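PDB 4BWG: SUBA from Escherichia coli, which is the protease subunit of subtilase cytotoxin, a serine endoprotease that cleaves the host endoplasmic reticulum chaperone BiP and so triggers ER stress and cell death. Local coordinates for residues K154-A159 with R196-A201; A179-D184 with V215-A220; V247-P252 with T300-A305. All coordinates share one frame; numbering follows the deposited sequence.

Contact 1: residues K154-A159 with R196-A201; sequences KGVASA and RIWPAA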
ATOM      1  N   LYS A 154     -34.413   0.971  13.136  1.00 43.05           N
ATOM      2  CA  LYS A 154     -35.448  -0.057  13.296  1.00 45.82           C
ATOM      3  C   LYS A 154     -36.740   0.541  12.723  1.00 50.50           C
ATOM      4  O   LYS A 154     -36.807   1.769  12.544  1.00 48.49           O
ATOM      5  CB  LYS A 154     -35.635  -0.447  14.789  1.00 47.64           C
ATOM      6  CG  LYS A 154     -34.444  -1.120  15.470  1.00 51.28           C
ATOM      7  CD  LYS A 154     -34.805  -1.565  16.887  1.00 54.74           C
ATOM      8  CE  LYS A 154     -33.869  -2.608  17.439  1.00 60.31           C
ATOM      9  NZ  LYS A 154     -34.200  -2.967  18.838  1.00 67.27           N
ATOM     10  N   GLY A 155     -37.757  -0.294  12.488  1.00 48.72           N
ATOM     11  CA  GLY A 155     -39.048   0.155  11.976  1.00 51.43           C
ATOM     12  C   GLY A 155     -39.062   0.521  10.507  1.00 60.03           C
ATOM     13  O   GLY A 155     -39.909   1.305  10.070  1.00 60.33           O
ATOM     14  N   VAL A 156     -38.132  -0.066   9.726  1.00 60.17           N
ATOM     15  CA  VAL A 156     -38.011   0.182   8.294  1.00 62.40           C
ATOM     16  C   VAL A 156     -39.086  -0.644   7.588  1.00 76.40           C
ATOM     17  O   VAL A 156     -39.100  -1.864   7.705  1.00 79.91           O
ATOM     18  CB  VAL A 156     -36.571  -0.106   7.794  1.00 63.17           C
ATOM     19  CG1 VAL A 156     -36.483  -0.019   6.282  1.00 64.00           C
ATOM     20  CG2 VAL A 156     -35.571   0.857   8.434  1.00 58.41           C
ATOM     21  N   ALA A 157     -40.017   0.028   6.914  1.00 76.96           N
ATOM     22  CA  ALA A 157     -41.112  -0.628   6.215  1.00 83.50           C
ATOM     23  C   ALA A 157     -40.910  -0.587   4.704  1.00 93.85           C
ATOM     24  O   ALA A 157     -41.220  -1.567   4.018  1.00 98.28           O
ATOM     25  CB  ALA A 157     -42.431   0.027   6.580  1.00 86.50           C
ATOM     26  N   SER A 158     -40.401   0.541   4.181  1.00 90.03           N
ATOM     27  CA  SER A 158     -40.171   0.704   2.747  1.00 92.38           C
ATOM     28  C   SER A 158     -38.963  -0.100   2.312  1.00 94.02           C
ATOM     29  O   SER A 158     -39.070  -0.902   1.373  1.00 98.96           O
ATOM     30  CB  SER A 158     -39.974   2.178   2.394  1.00 94.89           C
ATOM     31  N   ALA A 159     -37.815   0.122   2.991  1.00 82.08           N
ATOM     32  CA  ALA A 159     -36.504  -0.496   2.723  1.00 78.63           C
ATOM     33  C   ALA A 159     -35.994  -0.168   1.301  1.00 79.12           C
ATOM     34  O   ALA A 159     -34.840  -0.449   0.982  1.00 76.28           O
ATOM     35  CB  ALA A 159     -36.550  -2.006   2.950  1.00 82.00           C
ATOM     36  N   ARG A 196     -35.705  -5.415  12.921  1.00 58.45           N
ATOM     37  CA  ARG A 196     -34.334  -5.486  12.397  1.00 53.73           C
ATOM     38  C   ARG A 196     -33.753  -4.103  12.133  1.00 52.65           C
ATOM     39  O   ARG A 196     -34.447  -3.243  11.575  1.00 52.65           O
ATOM     40  CB  ARG A 196     -34.311  -6.294  11.099  1.00 53.50           C
ATOM     41  CG  ARG A 196     -34.623  -7.762  11.276  1.00 62.75           C
ATOM     42  CD  ARG A 196     -34.515  -8.443   9.942  1.00 69.51           C
ATOM     43  NE  ARG A 196     -34.731  -9.882  10.050  1.00 70.24           N
ATOM     44  CZ  ARG A 196     -35.577 -10.565   9.291  1.00 89.88           C
ATOM     45  NH1 ARG A 196     -36.297  -9.944   8.366  1.00 77.09           N
ATOM     46  NH2 ARG A 196     -35.705 -11.879   9.443  1.00 82.05           N
ATOM     47  N   ILE A 197     -32.457  -3.918  12.503  1.00 45.21           N
ATOM     48  CA  ILE A 197     -31.681  -2.678  12.381  1.00 40.49           C
ATOM     49  C   ILE A 197     -31.033  -2.565  11.009  1.00 44.39           C
ATOM     50  O   ILE A 197     -30.412  -3.520  10.513  1.00 43.45           O
ATOM     51  CB  ILE A 197     -30.611  -2.521  13.496  1.00 40.65           C
ATOM     52  CG1 ILE A 197     -31.157  -3.000  14.864  1.00 44.33           C
ATOM     53  CG2 ILE A 197     -30.134  -1.077  13.574  1.00 35.58           C
ATOM     54  CD1 ILE A 197     -30.527  -2.344  16.162  1.00 57.13           C
ATOM     55  N   TRP A 198     -31.165  -1.357  10.417  1.00 39.56           N
ATOM     56  CA  TRP A 198     -30.624  -0.995   9.115  1.00 38.00           C
ATOM     57  C   TRP A 198     -29.422  -0.080   9.343  1.00 39.06           C
ATOM     58  O   TRP A 198     -29.418   0.619  10.351  1.00 37.52           O
ATOM     59  CB  TRP A 198     -31.716  -0.362   8.247  1.00 38.35           C
ATOM     60  CG  TRP A 198     -32.609  -1.401   7.627  1.00 42.65           C
ATOM     61  CD1 TRP A 198     -33.629  -2.077   8.233  1.00 48.43           C
ATOM     62  CD2 TRP A 198     -32.478  -1.965   6.314  1.00 44.49           C
ATOM     63  NE1 TRP A 198     -34.184  -2.984   7.352  1.00 51.53           N
ATOM     64  CE2 TRP A 198     -33.482  -2.945   6.174  1.00 52.73           C
ATOM     65  CE3 TRP A 198     -31.621  -1.722   5.232  1.00 44.71           C
ATOM     66  CZ2 TRP A 198     -33.667  -3.651   4.987  1.00 55.98           C
ATOM     67  CZ3 TRP A 198     -31.815  -2.416   4.056  1.00 49.89           C
ATOM     68  CH2 TRP A 198     -32.816  -3.382   3.947  1.00 55.07           C
ATOM     69  N   PRO A 199     -28.319  -0.166   8.535  1.00 33.94           N
ATOM     70  CA  PRO A 199     -28.189  -0.905   7.252  1.00 34.22           C
ATOM     71  C   PRO A 199     -27.832  -2.394   7.370  1.00 40.11           C
ATOM     72  O   PRO A 199     -27.947  -3.095   6.370  1.00 44.12           O
ATOM     73  CB  PRO A 199     -27.135  -0.102   6.497  1.00 32.63           C
ATOM     74  CG  PRO A 199     -26.275   0.510   7.569  1.00 33.56           C
ATOM     75  CD  PRO A 199     -27.145   0.694   8.791  1.00 30.16           C
ATOM     76  N   ALA A 200     -27.510  -2.904   8.575  1.00 34.29           N
ATOM     77  CA  ALA A 200     -27.187  -4.314   8.827  1.00 35.91           C
ATOM     78  C   ALA A 200     -28.227  -5.290   8.259  1.00 45.97           C
ATOM     79  O   ALA A 200     -27.867  -6.371   7.827  1.00 48.07           O
ATOM     80  CB  ALA A 200     -27.046  -4.561  10.315  1.00 35.49           C
ATOM     81  N   ALA A 201     -29.516  -4.938   8.300  1.00 46.48           N
ATOM     82  CA  ALA A 201     -30.591  -5.824   7.834  1.00 49.20           C
ATOM     83  C   ALA A 201     -30.599  -5.951   6.323  1.00 57.37           C
ATOM     84  O   ALA A 201     -31.282  -6.830   5.816  1.00 63.99           O
ATOM     85  CB  ALA A 201     -31.922  -5.324   8.319  1.00 50.30           C
TER
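V156 packs on W198 where two surface loops of the subtilase fold meet, one after strand 143-149 and the other after strand 176-180. Both loops follow the C-terminal ends of their strands, and the side chain of I197 is about 8 Å from that of S272 of the charge relay system.

The main interaction is a CH-pi contact. V156 holds CG1 anti to its backbone N (chi1 173°), which carries this methyl over the five-membered ring of W198, 4.0 Å from CG1 to the centroid and only 14° off the normal. The other branch, CG2, meets W198 CD1 at 3.5 Å. A201 CB sits 3.4 Å above the opposite face of the indole, offset toward its rim. A broad flat tryptophan suits this place, since it offers two apolar faces to two different parts of the loops, and small, branched valine fits close over one of them.

Apolar packing flanks it. The extended K154 chain passes obliquely across I197, with CE 3.6 Å from I197 CD1 and CG near I197 CG1.

The polar ends look elsewhere. The ammonium of K154 lies near the like charge of R241, while R196 NE bonds to I188 O and its guanidinium makes a cation-pi contact with W246.

Helix 160-172 joins in through W162, whose ring meets that of W198 with the planes at about 25°. At the far end of the indole A159, the N-cap residue of this helix, reaches the six-membered ring obliquely, with CB 3.9 Å from W198 CZ2.

Contact 2: residues A179-D184 with V215-A220; sequences AAVGND and VIRVAA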
ATOM      1  N   ALA A 179     -21.519  -1.988  10.114  1.00 24.73           N
ATOM      2  CA  ALA A 179     -22.826  -1.861  10.774  1.00 24.49           C
ATOM      3  C   ALA A 179     -23.025  -2.841  11.932  1.00 28.78           C
ATOM      4  O   ALA A 179     -22.773  -4.034  11.794  1.00 29.35           O
ATOM      5  CB  ALA A 179     -23.926  -2.071   9.733  1.00 26.26           C
ATOM      6  N   ALA A 180     -23.484  -2.317  13.074  1.00 25.47           N
ATOM      7  CA  ALA A 180     -23.883  -3.115  14.241  1.00 27.00           C
ATOM      8  C   ALA A 180     -25.198  -3.823  13.905  1.00 32.47           C
ATOM      9  O   ALA A 180     -26.091  -3.190  13.316  1.00 30.84           O
ATOM     10  CB  ALA A 180     -24.059  -2.226  15.463  1.00 25.39           C
ATOM     11  N   VAL A 181     -25.292  -5.124  14.246  1.00 32.45           N
ATOM     12  CA  VAL A 181     -26.477  -5.976  14.026  1.00 36.21           C
ATOM     13  C   VAL A 181     -27.514  -5.763  15.169  1.00 44.67           C
ATOM     14  O   VAL A 181     -28.647  -6.246  15.085  1.00 48.47           O
ATOM     15  CB  VAL A 181     -26.149  -7.486  13.809  1.00 41.42           C
ATOM     16  CG1 VAL A 181     -25.344  -7.684  12.544  1.00 40.14           C
ATOM     17  CG2 VAL A 181     -25.446  -8.124  15.007  1.00 41.77           C
ATOM     18  N   GLY A 182     -27.128  -4.986  16.177  1.00 39.74           N
ATOM     19  CA  GLY A 182     -27.985  -4.642  17.295  1.00 39.09           C
ATOM     20  C   GLY A 182     -27.873  -5.599  18.448  1.00 47.43           C
ATOM     21  O   GLY A 182     -27.439  -6.755  18.283  1.00 50.49           O
ATOM     22  N   ASN A 183     -28.261  -5.092  19.634  1.00 43.02           N
ATOM     23  CA  ASN A 183     -28.343  -5.847  20.894  1.00 44.33           C
ATOM     24  C   ASN A 183     -29.807  -6.228  21.121  1.00 46.46           C
ATOM     25  O   ASN A 183     -30.648  -5.727  20.379  1.00 44.74           O
ATOM     26  CB  ASN A 183     -27.761  -5.023  22.066  1.00 41.76           C
ATOM     27  CG  ASN A 183     -26.328  -4.544  21.856  1.00 50.38           C
ATOM     28  OD1 ASN A 183     -25.578  -5.047  21.007  1.00 41.09           O
ATOM     29  ND2 ASN A 183     -25.909  -3.562  22.638  1.00 37.65           N
ATOM     30  N   ASP A 184     -30.102  -7.113  22.116  1.00 45.89           N
ATOM     31  CA  ASP A 184     -31.407  -7.692  22.588  1.00 49.18           C
ATOM     32  C   ASP A 184     -31.320  -9.219  22.581  1.00 58.17           C
ATOM     33  O   ASP A 184     -32.252  -9.889  23.039  1.00 62.64           O
ATOM     34  CB  ASP A 184     -32.672  -7.225  21.820  1.00 49.70           C
ATOM     35  N   VAL A 215     -21.774  -3.624   3.006  1.00 31.78           N
ATOM     36  CA  VAL A 215     -22.030  -3.677   4.441  1.00 31.06           C
ATOM     37  C   VAL A 215     -21.282  -4.863   5.068  1.00 37.24           C
ATOM     38  O   VAL A 215     -21.309  -5.976   4.538  1.00 38.69           O
ATOM     39  CB  VAL A 215     -23.561  -3.717   4.775  1.00 35.54           C
ATOM     40  CG1 VAL A 215     -23.794  -3.664   6.274  1.00 33.40           C
ATOM     41  CG2 VAL A 215     -24.329  -2.596   4.073  1.00 34.63           C
ATOM     42  N   ILE A 216     -20.651  -4.597   6.238  1.00 32.35           N
ATOM     43  CA  ILE A 216     -19.996  -5.577   7.099  1.00 32.38           C
ATOM     44  C   ILE A 216     -20.805  -5.595   8.420  1.00 36.55           C
ATOM     45  O   ILE A 216     -20.714  -4.669   9.213  1.00 32.33           O
ATOM     46  CB  ILE A 216     -18.490  -5.303   7.295  1.00 32.70           C
ATOM     47  CG1 ILE A 216     -17.756  -5.282   5.934  1.00 33.84           C
ATOM     48  CG2 ILE A 216     -17.866  -6.342   8.240  1.00 33.15           C
ATOM     49  CD1 ILE A 216     -16.439  -4.495   5.928  1.00 39.35           C
ATOM     50  N   ARG A 217     -21.632  -6.641   8.609  1.00 38.00           N
ATOM     51  CA  ARG A 217     -22.532  -6.854   9.751  1.00 38.83           C
ATOM     52  C   ARG A 217     -21.755  -7.479  10.908  1.00 43.77           C
ATOM     53  O   ARG A 217     -21.254  -8.619  10.790  1.00 46.95           O
ATOM     54  CB  ARG A 217     -23.697  -7.736   9.304  1.00 41.62           C
ATOM     55  CG  ARG A 217     -24.498  -7.080   8.206  1.00 42.51           C
ATOM     56  CD  ARG A 217     -25.186  -8.099   7.336  1.00 39.73           C
ATOM     57  NE  ARG A 217     -25.843  -7.450   6.202  1.00 39.64           N
ATOM     58  CZ  ARG A 217     -25.300  -7.342   4.998  1.00 51.24           C
ATOM     59  NH1 ARG A 217     -24.101  -7.835   4.760  1.00 39.18           N
ATOM     60  NH2 ARG A 217     -25.958  -6.736   4.021  1.00 51.40           N
ATOM     61  N   VAL A 218     -21.627  -6.710  12.019  1.00 35.55           N
ATOM     62  CA  VAL A 218     -20.791  -7.084  13.168  1.00 34.43           C
ATOM     63  C   VAL A 218     -21.618  -7.448  14.429  1.00 40.88           C
ATOM     64  O   VAL A 218     -22.448  -6.657  14.870  1.00 38.93           O
ATOM     65  CB  VAL A 218     -19.723  -5.974  13.498  1.00 31.83           C
ATOM     66  CG1 VAL A 218     -18.749  -6.441  14.574  1.00 31.70           C
ATOM     67  CG2 VAL A 218     -18.962  -5.540  12.249  1.00 28.28           C
ATOM     68  N   ALA A 219     -21.336  -8.656  15.007  1.00 40.44           N
ATOM     69  CA  ALA A 219     -21.867  -9.191  16.265  1.00 42.66           C
ATOM     70  C   ALA A 219     -20.799  -9.082  17.376  1.00 48.42           C
ATOM     71  O   ALA A 219     -19.605  -8.948  17.075  1.00 48.31           O
ATOM     72  CB  ALA A 219     -22.308 -10.633  16.091  1.00 47.76           C
ATOM     73  N   ALA A 220     -21.220  -9.117  18.656  1.00 45.63           N
ATOM     74  CA  ALA A 220     -20.308  -8.949  19.786  1.00 44.38           C
ATOM     75  C   ALA A 220     -19.886 -10.277  20.451  1.00 49.82           C
ATOM     76  O   ALA A 220     -20.718 -11.146  20.692  1.00 54.76           O
ATOM     77  CB  ALA A 220     -20.938  -8.030  20.816  1.00 43.65           C
TER
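R217 meets V181 through CB, while its flat guanidinium reaches back toward the start of the strand, with V215 CB 3.8 Å above one face and offset toward the rim. The polar atoms of that group find partners beyond the two segments: NH1 forms salt bridges with D213 and D248, and NE bonds to A200 O. This explains how a buried arginine is tolerated, since its charge is probably balanced by the two aspartates.

The backbones run parallel, and A179 bonds to the residues flanking R217. A179 N donates to I216 O (2.9 Å) and A179 O accepts from V218 N (2.9 Å). A longer bond follows, from V181 N to V218 O at 3.3 Å.

Small alanines suit this interior. A179 CB touches V215 CG1 at 3.8 Å on the face carrying R217, whereas A180 lies on the face of V218, toward T271 and T275 of helix 271-286. V181 has CG1 anti to its carbonyl carbon (chi1 -64°), bringing that methyl 3.6 Å from R217 CB.

Beyond A180 the strand gives way to a loop whose G182 has backbone angles that call for glycine. The parallel pair belongs to the beta-alpha-beta unit of strand 176-180, helix 207-211 and strand 215-221. In the loop, N183, with OD1 accepting from T271 N, probably corresponds to the oxyanion-hole asparagine of subtilases.

Contact 3: residues V247-P252 with T300-A305; sequences VDIAAP and TLLESA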
ATOM      1  N   VAL A 247     -25.163 -12.036   9.878  1.00 56.06           N
ATOM      2  CA  VAL A 247     -23.958 -11.581  10.578  1.00 52.93           C
ATOM      3  C   VAL A 247     -22.726 -12.063   9.776  1.00 57.97           C
ATOM      4  O   VAL A 247     -22.581 -13.264   9.556  1.00 61.68           O
ATOM      5  CB  VAL A 247     -23.901 -12.022  12.067  1.00 58.16           C
ATOM      6  CG1 VAL A 247     -22.630 -11.514  12.731  1.00 55.06           C
ATOM      7  CG2 VAL A 247     -25.123 -11.536  12.845  1.00 57.93           C
ATOM      8  N   ASP A 248     -21.859 -11.123   9.331  1.00 50.47           N
ATOM      9  CA  ASP A 248     -20.657 -11.410   8.528  1.00 49.07           C
ATOM     10  C   ASP A 248     -19.448 -11.777   9.397  1.00 49.75           C
ATOM     11  O   ASP A 248     -18.707 -12.684   9.048  1.00 51.37           O
ATOM     12  CB  ASP A 248     -20.281 -10.201   7.630  1.00 47.13           C
ATOM     13  CG  ASP A 248     -21.286  -9.807   6.553  1.00 55.40           C
ATOM     14  OD1 ASP A 248     -21.440 -10.571   5.572  1.00 62.13           O
ATOM     15  OD2 ASP A 248     -21.804  -8.675   6.613  1.00 54.16           O
ATOM     16  N   ILE A 249     -19.238 -11.062  10.505  1.00 43.03           N
ATOM     17  CA  ILE A 249     -18.093 -11.257  11.391  1.00 41.58           C
ATOM     18  C   ILE A 249     -18.486 -10.959  12.852  1.00 43.87           C
ATOM     19  O   ILE A 249     -19.428 -10.196  13.107  1.00 42.59           O
ATOM     20  CB  ILE A 249     -16.916 -10.353  10.895  1.00 40.90           C
ATOM     21  CG1 ILE A 249     -15.528 -10.821  11.438  1.00 42.62           C
ATOM     22  CG2 ILE A 249     -17.180  -8.838  11.092  1.00 36.97           C
ATOM     23  CD1 ILE A 249     -14.280 -10.223  10.808  1.00 33.74           C
ATOM     24  N   ALA A 250     -17.756 -11.556  13.798  1.00 40.68           N
ATOM     25  CA  ALA A 250     -17.916 -11.307  15.225  1.00 41.01           C
ATOM     26  C   ALA A 250     -16.621 -10.705  15.753  1.00 48.54           C
ATOM     27  O   ALA A 250     -15.528 -11.116  15.335  1.00 50.53           O
ATOM     28  CB  ALA A 250     -18.277 -12.576  15.970  1.00 45.96           C
ATOM     29  N   ALA A 251     -16.735  -9.664  16.595  1.00 43.41           N
ATOM     30  CA  ALA A 251     -15.567  -8.967  17.127  1.00 40.78           C
ATOM     31  C   ALA A 251     -15.768  -8.668  18.609  1.00 47.23           C
ATOM     32  O   ALA A 251     -16.922  -8.710  19.047  1.00 48.45           O
ATOM     33  CB  ALA A 251     -15.335  -7.692  16.344  1.00 36.80           C
ATOM     34  N   PRO A 252     -14.692  -8.369  19.397  1.00 43.79           N
ATOM     35  CA  PRO A 252     -14.861  -8.100  20.845  1.00 44.73           C
ATOM     36  C   PRO A 252     -15.954  -7.085  21.191  1.00 46.82           C
ATOM     37  O   PRO A 252     -15.981  -5.988  20.629  1.00 44.80           O
ATOM     38  CB  PRO A 252     -13.498  -7.536  21.238  1.00 45.51           C
ATOM     39  CG  PRO A 252     -12.549  -8.218  20.335  1.00 50.42           C
ATOM     40  CD  PRO A 252     -13.264  -8.312  19.018  1.00 44.24           C
ATOM     41  N   THR A 300     -10.483  -9.318   2.298  1.00 36.01           N
ATOM     42  CA  THR A 300      -9.279  -9.581   3.081  1.00 35.34           C
ATOM     43  C   THR A 300      -9.654  -9.778   4.547  1.00 40.80           C
ATOM     44  O   THR A 300      -9.267 -10.803   5.119  1.00 46.70           O
ATOM     45  CB  THR A 300      -8.195  -8.517   2.861  1.00 42.27           C
ATOM     46  OG1 THR A 300      -7.794  -8.578   1.488  1.00 46.71           O
ATOM     47  CG2 THR A 300      -6.958  -8.744   3.734  1.00 39.59           C
ATOM     48  N   LEU A 301     -10.459  -8.860   5.120  1.00 31.22           N
ATOM     49  CA  LEU A 301     -10.928  -8.872   6.508  1.00 29.91           C
ATOM     50  C   LEU A 301     -11.617 -10.184   6.879  1.00 37.79           C
ATOM     51  O   LEU A 301     -11.324 -10.748   7.939  1.00 39.06           O
ATOM     52  CB  LEU A 301     -11.904  -7.696   6.725  1.00 27.07           C
ATOM     53  CG  LEU A 301     -12.523  -7.576   8.119  1.00 28.13           C
ATOM     54  CD1 LEU A 301     -11.616  -6.828   9.075  1.00 26.05           C
ATOM     55  CD2 LEU A 301     -13.847  -6.940   8.046  1.00 26.19           C
ATOM     56  N   LEU A 302     -12.564 -10.637   6.023  1.00 36.68           N
ATOM     57  CA  LEU A 302     -13.379 -11.831   6.230  1.00 40.10           C
ATOM     58  C   LEU A 302     -12.596 -13.114   5.955  1.00 50.85           C
ATOM     59  O   LEU A 302     -12.738 -14.050   6.733  1.00 53.40           O
ATOM     60  CB  LEU A 302     -14.671 -11.795   5.392  1.00 40.55           C
ATOM     61  CG  LEU A 302     -15.644 -10.613   5.640  1.00 41.71           C
ATOM     62  CD1 LEU A 302     -16.851 -10.743   4.758  1.00 44.82           C
ATOM     63  CD2 LEU A 302     -16.093 -10.505   7.102  1.00 36.95           C
ATOM     64  N   GLU A 303     -11.739 -13.161   4.890  1.00 50.13           N
ATOM     65  CA  GLU A 303     -10.917 -14.348   4.565  1.00 53.04           C
ATOM     66  C   GLU A 303      -9.842 -14.572   5.611  1.00 55.43           C
ATOM     67  O   GLU A 303      -9.458 -15.720   5.838  1.00 60.16           O
ATOM     68  CB  GLU A 303     -10.263 -14.229   3.187  1.00 54.29           C
ATOM     69  CG  GLU A 303     -11.162 -14.638   2.030  1.00 76.38           C
ATOM     70  CD  GLU A 303     -10.557 -14.490   0.644  1.00116.11           C
ATOM     71  OE1 GLU A 303     -10.163 -13.360   0.266  1.00111.81           O
ATOM     72  OE2 GLU A 303     -10.538 -15.507  -0.087  1.00122.38           O
ATOM     73  N   SER A 304      -9.349 -13.479   6.242  1.00 45.85           N
ATOM     74  CA  SER A 304      -8.334 -13.530   7.293  1.00 45.06           C
ATOM     75  C   SER A 304      -8.950 -13.840   8.649  1.00 51.19           C
ATOM     76  O   SER A 304      -8.221 -14.044   9.622  1.00 52.32           O
ATOM     77  CB  SER A 304      -7.594 -12.208   7.369  1.00 43.24           C
ATOM     78  OG  SER A 304      -8.542 -11.190   7.631  1.00 49.09           O
ATOM     79  N   ALA A 305     -10.294 -13.840   8.730  1.00 48.29           N
ATOM     80  CA  ALA A 305     -10.998 -14.122   9.972  1.00 49.12           C
ATOM     81  C   ALA A 305     -10.876 -15.579  10.326  1.00 58.53           C
ATOM     82  O   ALA A 305     -10.902 -16.458   9.447  1.00 60.83           O
ATOM     83  CB  ALA A 305     -12.462 -13.739   9.855  1.00 49.08           C
TER
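The chain of 247-252 enters strand 249-252 at I249, and it faces the final part of helix 294-303, with no hydrogen bond passing between the two. Their closest CA atoms, those of I249 and L302, are 7.0 Å apart, enough for side chains to fill the interval. Near the helix end, S304 N bonds to T300 O (2.9 Å) and A305 N to L302 O (3.2 Å), a turn that brings the methyl of A305 round to the strand.

I249 carries most of the contact. Its CG1 branch stands anti to the backbone N (chi1 -160°) and extends toward the helix, so that CD1 comes within 4.1 Å of A305 CB and 4.2 Å of L301 CG. Beta-branched isoleucine suits an edge strand of this kind, giving a long branch for the helix and a stem for L302, whose CD2 lies 3.9 Å from I249 CB. The same CD2 methyl also rests 3.9 Å from D248 O.

Polar groups nearby are served from elsewhere. D248 O accepts from R319, and while L302 CD2 lies near D248 CB, the carboxylate has its partner in R217. I249 also packs on I216 and V218 of the adjacent strand 215-221.

Because the contact across the segments rests on apolar contacts, mostly between aliphatic groups, it has no directional bonds and depends on van der Waals packing between the outermost strand of the parallel sheet and the helix covering it.

From the N terminus, the loop 154-159 comes first, and contact 1 closes when 196-201 returns to it. Before that happens the chain has passed 179-184, which waits for 215-220, so contacts 1 and 2 cross. They also touch: I197 packs on G182, and A200 on A180. Contact 3 follows in series, closing from 247-252 to 300-305 after contact 2 is complete. Strands 215-221 and 249-252 are neighbours in the parallel sheet, joined by a probable hydrogen bond between A219 O and A251 N. Together the three tie the loops near the active site, the sheet and the helix 294-303 that covers its edge strand.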